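Local structure of ferric-chelate reductase (NAD(P)H) (Archaeoglobus fulgidus, 1I0R) at residues T71-I76 and A148-M153; E94-T97 and P103-T106; V118-V123 and T127-E132. The protein catalyses the NAD(P)H-dependent reduction of chelated ferric iron, releasing ferrous iron, as a flavin-using homodimeric oxidoreductase. One frame throughout, in Å; residues are numbered along the deposited sequence.

In the fold
Contacts 1 and 2 adjoin, although their centres are about 20 Å apart: Phe75 CZ of contact 1 packs on Val105 CG1 of contact 2 at 4.2 Å. The centre of contact 3 is about 27 Å from that of contact 1, across the chain's centre, and about 23 Å from that of contact 2. Along the chain, contacts 2 and 3 follow in series inside the loop closed by contact 1. Contact 1 includes part of the NADP(+) site, residues 148-153. Residues of the FMN site come near contacts 1 and 3: the side chain of Ile76 is about 4 Å from that of Ile28, and that of Leu128 about 3 Å from that of Cys45. Contact 3 also meets the second subunit.

Contact 1 (T71-I76 and A148-M153); sequences TPMEFI and ADYHLM
The Tyr150 ring meets Met73 and Ile76 obliquely, and the closest touching falls on its CD1 and CE1 atoms. Met73 CE lies 3.4 Å from Tyr150 CE1, and Met73 SD is 3.6 Å from the same carbon. Met73 SD stands 4.7 Å from the centroid of the Tyr150 ring, 65° off its normal, which makes this an oblique Met-aromatic contact. Met73 gets there by bending at chi2 (-65°) and chi3 (-86°), a double turn that carries its methyl along the ring toward CZ. Ile76 supplies the second apolar partner: its CD1 comes within 3.9 Å of Tyr150 CD1, and its CG2 lies 4.1 Å from Tyr150 CE1. No hydrogen bond crosses, and only 173 Å² is buried in all, so van der Waals and sulfur-ring contacts carry the interface. With a serine at Tyr150, the Met73 methyl and Ile76 CD1 would probably lose their shared partner, leaving a gap between the helices. Pro72 is the N-cap residue of helix 73-78, whose first turn supplies both apolar side chains. The pairing thus joins that turn to helix 147-155, nearly all of which, Tyr150 included, belongs to the NADP(+)-binding site.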
loop_
_atom_site.group_PDB
_atom_site.type_symbol
_atom_site.label_atom_id
_atom_site.label_comp_id
_atom_site.label_asym_id
_atom_site.label_seq_id
_atom_site.Cartn_x
_atom_site.Cartn_y
_atom_site.Cartn_z
ATOM N N THR B 71 9.746 -13.821 10.624
ATOM C CA THR B 71 9.059 -14.953 10.010
ATOM C C THR B 71 10.053 -15.794 9.209
ATOM O O THR B 71 10.778 -15.276 8.369
ATOM C CB THR B 71 7.934 -14.477 9.057
ATOM O OG1 THR B 71 6.954 -13.736 9.800
ATOM C CG2 THR B 71 7.249 -15.673 8.411
ATOM N N PRO B 72 10.105 -17.113 9.464
ATOM C CA PRO B 72 11.043 -17.973 8.723
ATOM C C PRO B 72 10.789 -18.004 7.213
ATOM O O PRO B 72 9.644 -18.065 6.769
ATOM C CB PRO B 72 10.831 -19.346 9.364
ATOM C CG PRO B 72 10.424 -19.004 10.768
ATOM C CD PRO B 72 9.459 -17.857 10.560
ATOM N N MET B 73 11.850 -17.971 6.412
ATOM C CA MET B 73 11.658 -18.002 4.966
ATOM C C MET B 73 10.896 -19.250 4.521
ATOM O O MET B 73 10.165 -19.221 3.526
ATOM C CB MET B 73 13.007 -17.937 4.242
ATOM C CG MET B 73 13.749 -16.623 4.422
ATOM S SD MET B 73 12.871 -15.224 3.664
ATOM C CE MET B 73 13.477 -15.318 1.970
ATOM N N GLU B 74 11.069 -20.349 5.249
ATOM C CA GLU B 74 10.386 -21.589 4.898
ATOM C C GLU B 74 8.876 -21.443 5.061
ATOM O O GLU B 74 8.100 -21.979 4.268
ATOM C CB GLU B 74 10.900 -22.757 5.757
ATOM C CG GLU B 74 11.132 -22.422 7.226
ATOM C CD GLU B 74 12.581 -22.029 7.529
ATOM O OE1 GLU B 74 13.119 -21.108 6.864
ATOM O OE2 GLU B 74 13.186 -22.649 8.442
ATOM N N PHE B 75 8.471 -20.707 6.089
ATOM C CA PHE B 75 7.055 -20.487 6.365
ATOM C C PHE B 75 6.465 -19.651 5.235
ATOM O O PHE B 75 5.385 -19.938 4.730
ATOM C CB PHE B 75 6.902 -19.767 7.709
ATOM C CG PHE B 75 5.475 -19.607 8.164
ATOM C CD1 PHE B 75 4.794 -20.658 8.773
ATOM C CD2 PHE B 75 4.823 -18.387 8.015
ATOM C CE1 PHE B 75 3.490 -20.498 9.232
ATOM C CE2 PHE B 75 3.515 -18.213 8.470
ATOM C CZ PHE B 75 2.845 -19.270 9.082
ATOM N N ILE B 76 7.185 -18.610 4.832
ATOM C CA ILE B 76 6.716 -17.770 3.741
ATOM C C ILE B 76 6.647 -18.645 2.493
ATOM O O ILE B 76 5.731 -18.523 1.676
ATOM C CB ILE B 76 7.676 -16.570 3.531
ATOM C CG1 ILE B 76 7.707 -15.737 4.815
ATOM C CG2 ILE B 76 7.225 -15.728 2.347
ATOM C CD1 ILE B 76 8.745 -14.620 4.847
ATOM N N ALA B 148 10.470 -4.740 1.413
ATOM C CA ALA B 148 11.861 -4.416 1.141
ATOM C C ALA B 148 12.761 -5.254 2.055
ATOM O O ALA B 148 13.817 -5.710 1.615
ATOM C CB ALA B 148 12.102 -2.928 1.359
ATOM N N ASP B 149 12.335 -5.457 3.306
ATOM C CA ASP B 149 13.082 -6.261 4.292
ATOM C C ASP B 149 13.223 -7.671 3.739
ATOM O O ASP B 149 14.314 -8.234 3.689
ATOM C CB ASP B 149 12.324 -6.385 5.628
ATOM C CG ASP B 149 12.345 -5.118 6.461
ATOM O OD1 ASP B 149 11.394 -4.937 7.276
ATOM O OD2 ASP B 149 13.307 -4.324 6.336
ATOM N N TYR B 150 12.087 -8.241 3.348
ATOM C CA TYR B 150 12.051 -9.588 2.807
ATOM C C TYR B 150 13.052 -9.744 1.669
ATOM O O TYR B 150 13.810 -10.716 1.610
ATOM C CB TYR B 150 10.633 -9.902 2.319
ATOM C CG TYR B 150 10.518 -11.188 1.543
ATOM C CD1 TYR B 150 10.615 -12.426 2.180
ATOM C CD2 TYR B 150 10.363 -11.167 0.161
ATOM C CE1 TYR B 150 10.564 -13.611 1.453
ATOM C CE2 TYR B 150 10.312 -12.338 -0.570
ATOM C CZ TYR B 150 10.410 -13.553 0.075
ATOM O OH TYR B 150 10.329 -14.704 -0.671
ATOM N N HIS B 151 13.052 -8.776 0.765
ATOM C CA HIS B 151 13.950 -8.809 -0.374
ATOM C C HIS B 151 15.421 -8.805 0.024
ATOM O O HIS B 151 16.209 -9.603 -0.475
ATOM C CB HIS B 151 13.667 -7.623 -1.279
ATOM C CG HIS B 151 13.305 -8.016 -2.669
ATOM N ND1 HIS B 151 12.160 -8.726 -2.964
ATOM C CD2 HIS B 151 13.956 -7.841 -3.842
ATOM C CE1 HIS B 151 12.123 -8.973 -4.262
ATOM N NE2 HIS B 151 13.201 -8.447 -4.817
ATOM N N LEU B 152 15.794 -7.896 0.912
ATOM C CA LEU B 152 17.178 -7.827 1.354
ATOM C C LEU B 152 17.542 -9.155 2.006
ATOM O O LEU B 152 18.482 -9.824 1.581
ATOM C CB LEU B 152 17.364 -6.674 2.346
ATOM C CG LEU B 152 17.151 -5.263 1.783
ATOM C CD1 LEU B 152 17.211 -4.251 2.913
ATOM C CD2 LEU B 152 18.204 -4.958 0.719
ATOM N N MET B 153 16.779 -9.542 3.025
ATOM C CA MET B 153 17.025 -10.789 3.738
ATOM C C MET B 153 17.150 -11.949 2.761
ATOM O O MET B 153 18.150 -12.668 2.772
ATOM C CB MET B 153 15.895 -11.067 4.737
ATOM C CG MET B 153 15.732 -9.982 5.797
ATOM S SD MET B 153 14.321 -10.213 6.916
ATOM C CE MET B 153 15.158 -10.767 8.408
#

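Contact 2 (E94-T97 and P103-T106); sequences EYKT and PLVT
Lys96 and Leu104 form an antiparallel hydrogen-bonded pair at the middle of a short hairpin. Leu104 N donates to Lys96 O at 2.7 Å with a nearly straight N-H...O angle of 167°, while Lys96 N returns a bond to Leu104 O at 3.1 Å. Beyond Val105, Thr106 N donates to Glu94 O at 3.0 Å, a more bent bond at 146°. The non-hydrogen-bonded pairs, Tyr95 with Val105 and Thr97 with Pro103, turn their side chains to the other face of the sheet from Lys96 and Leu104. There, with CG between N and the carbonyl carbon (chi1 76°), the Tyr95 ring is placed so that its CD1 reaches Pro103 CB diagonally at 3.9 Å, and Tyr95 CB lies 4.3 Å from Val105 CG2. A link between Thr106 OG1 and Glu94 OE2 is doubtful, because the hydroxyl sits too close to the glutamate chain in the model. Farther out, Pro103 O and Val105 O accept from the hydroxyls of Thr17 and Ser65, tying strand 103-105 to the barrel. Chemically, then, main-chain bonds set the register, apolar contacts add to them on the Tyr95 face, and the Lys96 charge is paired outside the hairpin, in a salt bridge from NZ to Glu137.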
loop_
_atom_site.group_PDB
_atom_site.type_symbol
_atom_site.label_atom_id
_atom_site.label_comp_id
_atom_site.label_asym_id
_atom_site.label_seq_id
_atom_site.Cartn_x
_atom_site.Cartn_y
_atom_site.Cartn_z
ATOM N N GLU B 94 -0.633 -22.801 12.882
ATOM C CA GLU B 94 -1.598 -22.340 13.866
ATOM C C GLU B 94 -2.567 -21.353 13.229
ATOM O O GLU B 94 -2.149 -20.336 12.676
ATOM C CB GLU B 94 -0.897 -21.659 15.034
ATOM C CG GLU B 94 -1.861 -20.868 15.920
ATOM C CD GLU B 94 -1.174 -20.099 17.044
ATOM O OE1 GLU B 94 -1.032 -20.677 18.150
ATOM O OE2 GLU B 94 -0.775 -18.923 16.823
ATOM N N TYR B 95 -3.859 -21.648 13.322
ATOM C CA TYR B 95 -4.899 -20.778 12.762
ATOM C C TYR B 95 -6.226 -21.033 13.458
ATOM O O TYR B 95 -6.358 -21.977 14.246
ATOM C CB TYR B 95 -5.056 -21.023 11.249
ATOM C CG TYR B 95 -5.802 -22.297 10.879
ATOM C CD1 TYR B 95 -7.181 -22.284 10.704
ATOM C CD2 TYR B 95 -5.125 -23.511 10.721
ATOM C CE1 TYR B 95 -7.883 -23.448 10.379
ATOM C CE2 TYR B 95 -5.820 -24.691 10.395
ATOM C CZ TYR B 95 -7.196 -24.645 10.230
ATOM O OH TYR B 95 -7.909 -25.791 9.936
ATOM N N LYS B 96 -7.208 -20.190 13.167
ATOM C CA LYS B 96 -8.538 -20.332 13.732
ATOM C C LYS B 96 -9.518 -19.911 12.653
ATOM O O LYS B 96 -9.121 -19.351 11.623
ATOM C CB LYS B 96 -8.695 -19.455 14.984
ATOM C CG LYS B 96 -8.543 -17.968 14.738
ATOM C CD LYS B 96 -8.560 -17.215 16.043
ATOM C CE LYS B 96 -8.563 -15.715 15.823
ATOM N NZ LYS B 96 -8.567 -14.986 17.131
ATOM N N THR B 97 -10.792 -20.188 12.854
ATOM C CA THR B 97 -11.767 -19.807 11.845
ATOM C C THR B 97 -12.718 -18.719 12.326
ATOM O O THR B 97 -13.368 -18.840 13.373
ATOM C CB THR B 97 -12.581 -21.028 11.384
ATOM O OG1 THR B 97 -11.688 -22.024 10.871
ATOM C CG2 THR B 97 -13.583 -20.636 10.312
ATOM N N PRO B 103 -10.037 -18.950 7.139
ATOM C CA PRO B 103 -9.050 -19.376 8.122
ATOM C C PRO B 103 -8.147 -18.175 8.424
ATOM O O PRO B 103 -7.578 -17.584 7.502
ATOM C CB PRO B 103 -8.301 -20.500 7.395
ATOM C CG PRO B 103 -8.342 -20.077 5.990
ATOM C CD PRO B 103 -9.748 -19.522 5.811
ATOM N N LEU B 104 -8.031 -17.795 9.690
ATOM C CA LEU B 104 -7.171 -16.676 10.075
ATOM C C LEU B 104 -5.884 -17.263 10.626
ATOM O O LEU B 104 -5.878 -17.845 11.727
ATOM C CB LEU B 104 -7.855 -15.820 11.145
ATOM C CG LEU B 104 -9.201 -15.271 10.667
ATOM C CD1 LEU B 104 -10.070 -14.850 11.862
ATOM C CD2 LEU B 104 -8.927 -14.091 9.704
ATOM N N VAL B 105 -4.793 -17.130 9.859
ATOM C CA VAL B 105 -3.504 -17.665 10.291
ATOM C C VAL B 105 -2.871 -16.775 11.355
ATOM O O VAL B 105 -2.575 -15.600 11.106
ATOM C CB VAL B 105 -2.530 -17.817 9.101
ATOM C CG1 VAL B 105 -1.168 -18.294 9.587
ATOM C CG2 VAL B 105 -3.089 -18.809 8.097
ATOM N N THR B 106 -2.650 -17.334 12.544
ATOM C CA THR B 106 -2.083 -16.573 13.649
ATOM C C THR B 106 -0.600 -16.794 13.839
ATOM O O THR B 106 0.077 -15.985 14.485
ATOM C CB THR B 106 -2.811 -16.890 14.968
ATOM O OG1 THR B 106 -2.840 -18.312 15.146
ATOM C CG2 THR B 106 -4.254 -16.387 14.921
#

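Contact 3 (V118-V123 and T127-E132); sequences VKECDV and TLFVGE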
loop_
_atom_site.group_PDB
_atom_site.type_symbol
_atom_site.label_atom_id
_atom_site.label_comp_id
_atom_site.label_asym_id
_atom_site.label_seq_id
_atom_site.Cartn_x
_atom_site.Cartn_y
_atom_site.Cartn_z
ATOM N N VAL B 118 -17.058 -6.120 -0.306
ATOM C CA VAL B 118 -18.175 -5.239 -0.612
ATOM C C VAL B 118 -18.058 -4.668 -2.018
ATOM O O VAL B 118 -18.998 -4.062 -2.509
ATOM C CB VAL B 118 -18.288 -4.070 0.397
ATOM C CG1 VAL B 118 -18.682 -4.611 1.781
ATOM C CG2 VAL B 118 -16.966 -3.309 0.463
ATOM N N LYS B 119 -16.911 -4.852 -2.663
ATOM C CA LYS B 119 -16.729 -4.363 -4.026
ATOM C C LYS B 119 -15.528 -5.012 -4.664
ATOM O O LYS B 119 -14.568 -5.381 -3.980
ATOM C CB LYS B 119 -16.532 -2.840 -4.048
ATOM C CG LYS B 119 -16.579 -2.224 -5.459
ATOM C CD LYS B 119 -16.305 -0.725 -5.410
ATOM C CE LYS B 119 -16.319 -0.072 -6.801
ATOM N NZ LYS B 119 -17.679 0.018 -7.407
ATOM N N GLU B 120 -15.601 -5.181 -5.974
ATOM C CA GLU B 120 -14.498 -5.741 -6.730
ATOM C C GLU B 120 -14.144 -4.753 -7.828
ATOM O O GLU B 120 -15.017 -4.248 -8.522
ATOM C CB GLU B 120 -14.875 -7.087 -7.347
ATOM C CG GLU B 120 -15.002 -8.220 -6.352
ATOM C CD GLU B 120 -15.376 -9.535 -7.032
ATOM O OE1 GLU B 120 -15.364 -9.580 -8.287
ATOM O OE2 GLU B 120 -15.672 -10.527 -6.319
ATOM N N CYS B 121 -12.852 -4.478 -7.959
ATOM C CA CYS B 121 -12.334 -3.551 -8.945
ATOM C C CYS B 121 -11.449 -4.375 -9.876
ATOM O O CYS B 121 -10.337 -4.735 -9.524
ATOM C CB CYS B 121 -11.514 -2.486 -8.219
ATOM S SG CYS B 121 -10.799 -1.203 -9.254
ATOM N N ASP B 122 -11.952 -4.682 -11.069
ATOM C CA ASP B 122 -11.183 -5.473 -12.020
ATOM C C ASP B 122 -10.143 -4.606 -12.724
ATOM O O ASP B 122 -10.506 -3.641 -13.403
ATOM C CB ASP B 122 -12.125 -6.080 -13.050
ATOM C CG ASP B 122 -11.447 -7.122 -13.911
ATOM O OD1 ASP B 122 -10.424 -6.829 -14.569
ATOM O OD2 ASP B 122 -11.958 -8.268 -13.930
ATOM N N VAL B 123 -8.860 -4.940 -12.572
ATOM C CA VAL B 123 -7.810 -4.153 -13.210
ATOM C C VAL B 123 -6.992 -4.902 -14.255
ATOM O O VAL B 123 -5.828 -4.592 -14.503
ATOM C CB VAL B 123 -6.877 -3.493 -12.158
ATOM C CG1 VAL B 123 -7.699 -2.489 -11.322
ATOM C CG2 VAL B 123 -6.252 -4.556 -11.250
ATOM N N THR B 127 -7.473 -8.615 -9.657
ATOM C CA THR B 127 -8.714 -8.050 -9.146
ATOM C C THR B 127 -8.359 -7.397 -7.807
ATOM O O THR B 127 -7.637 -7.996 -6.993
ATOM C CB THR B 127 -9.814 -9.109 -8.859
ATOM O OG1 THR B 127 -10.149 -9.782 -10.076
ATOM C CG2 THR B 127 -11.069 -8.437 -8.315
ATOM N N LEU B 128 -8.812 -6.162 -7.600
ATOM C CA LEU B 128 -8.601 -5.516 -6.317
ATOM C C LEU B 128 -9.912 -5.739 -5.543
ATOM O O LEU B 128 -10.984 -5.277 -5.954
ATOM C CB LEU B 128 -8.335 -4.011 -6.495
ATOM C CG LEU B 128 -7.939 -3.266 -5.213
ATOM C CD1 LEU B 128 -6.564 -3.628 -4.780
ATOM C CD2 LEU B 128 -7.987 -1.786 -5.448
ATOM N N PHE B 129 -9.841 -6.485 -4.439
ATOM C CA PHE B 129 -11.034 -6.756 -3.647
ATOM C C PHE B 129 -11.111 -5.746 -2.528
ATOM O O PHE B 129 -10.121 -5.535 -1.843
ATOM C CB PHE B 129 -10.977 -8.173 -3.027
ATOM C CG PHE B 129 -11.008 -9.280 -4.041
ATOM C CD1 PHE B 129 -9.824 -9.852 -4.507
ATOM C CD2 PHE B 129 -12.226 -9.729 -4.543
ATOM C CE1 PHE B 129 -9.848 -10.881 -5.477
ATOM C CE2 PHE B 129 -12.271 -10.748 -5.510
ATOM C CZ PHE B 129 -11.086 -11.322 -5.974
ATOM N N VAL B 130 -12.261 -5.099 -2.372
ATOM C CA VAL B 130 -12.435 -4.140 -1.294
ATOM C C VAL B 130 -13.273 -4.818 -0.219
ATOM O O VAL B 130 -14.417 -5.206 -0.454
ATOM C CB VAL B 130 -13.163 -2.880 -1.774
ATOM C CG1 VAL B 130 -13.321 -1.883 -0.593
ATOM C CG2 VAL B 130 -12.339 -2.217 -2.887
ATOM N N GLY B 131 -12.685 -4.982 0.956
ATOM C CA GLY B 131 -13.434 -5.621 2.022
ATOM C C GLY B 131 -13.726 -4.728 3.208
ATOM O O GLY B 131 -12.912 -3.890 3.604
ATOM N N GLU B 132 -14.894 -4.912 3.808
ATOM C CA GLU B 132 -15.222 -4.146 4.992
ATOM C C GLU B 132 -14.699 -4.988 6.159
ATOM O O GLU B 132 -15.026 -6.167 6.249
ATOM C CB GLU B 132 -16.734 -3.953 5.093
ATOM C CG GLU B 132 -17.115 -2.982 6.183
ATOM C CD GLU B 132 -18.606 -2.641 6.199
ATOM O OE1 GLU B 132 -19.181 -2.319 5.126
ATOM O OE2 GLU B 132 -19.195 -2.685 7.301
HETATM O O HOH W 1 -12.457 -9.559 -11.623
#
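A beta hairpin of the six-stranded antiparallel barrel, made by strands 109-122 and 126-138, is interrupted here by a classic beta bulge: Val118 and Lys119 both face Val130. Val130 O accepts from Val118 N at 2.8 Å and only weakly from Lys119 N at 3.4 Å, while Val130 N donates to Lys119 O. Past the bulge the pairing is regular, with Cys121 and Leu128 exchanging two bonds, one from Leu128 N to Cys121 O at 2.8 Å (N-H...O angle 173°). The Cys121 and Leu128 CB atoms lie 3.9 Å apart, on the face that packs against the second subunit, where both residues meet their own counterparts. On the opposite face Glu120 runs alongside Phe129. With CG beside the backbone N (chi1 -72°) and the chain then extended, Glu120 places OE2 in the ring plane at its edge, 3.5 Å from Phe129 CE2, and its carboxylate is turned 81° to the ring. Glu120 OE1 pairs with Lys57, outside the hairpin. Thr127 CG2 lies over one face of the Phe129 ring, toward the rim. Asp122 OD2 forms a salt bridge with Lys48 of the FMN site and also accepts from a water at 2.7 Å, which hydrogen-bonds to Thr127 OG1 at 2.8 Å.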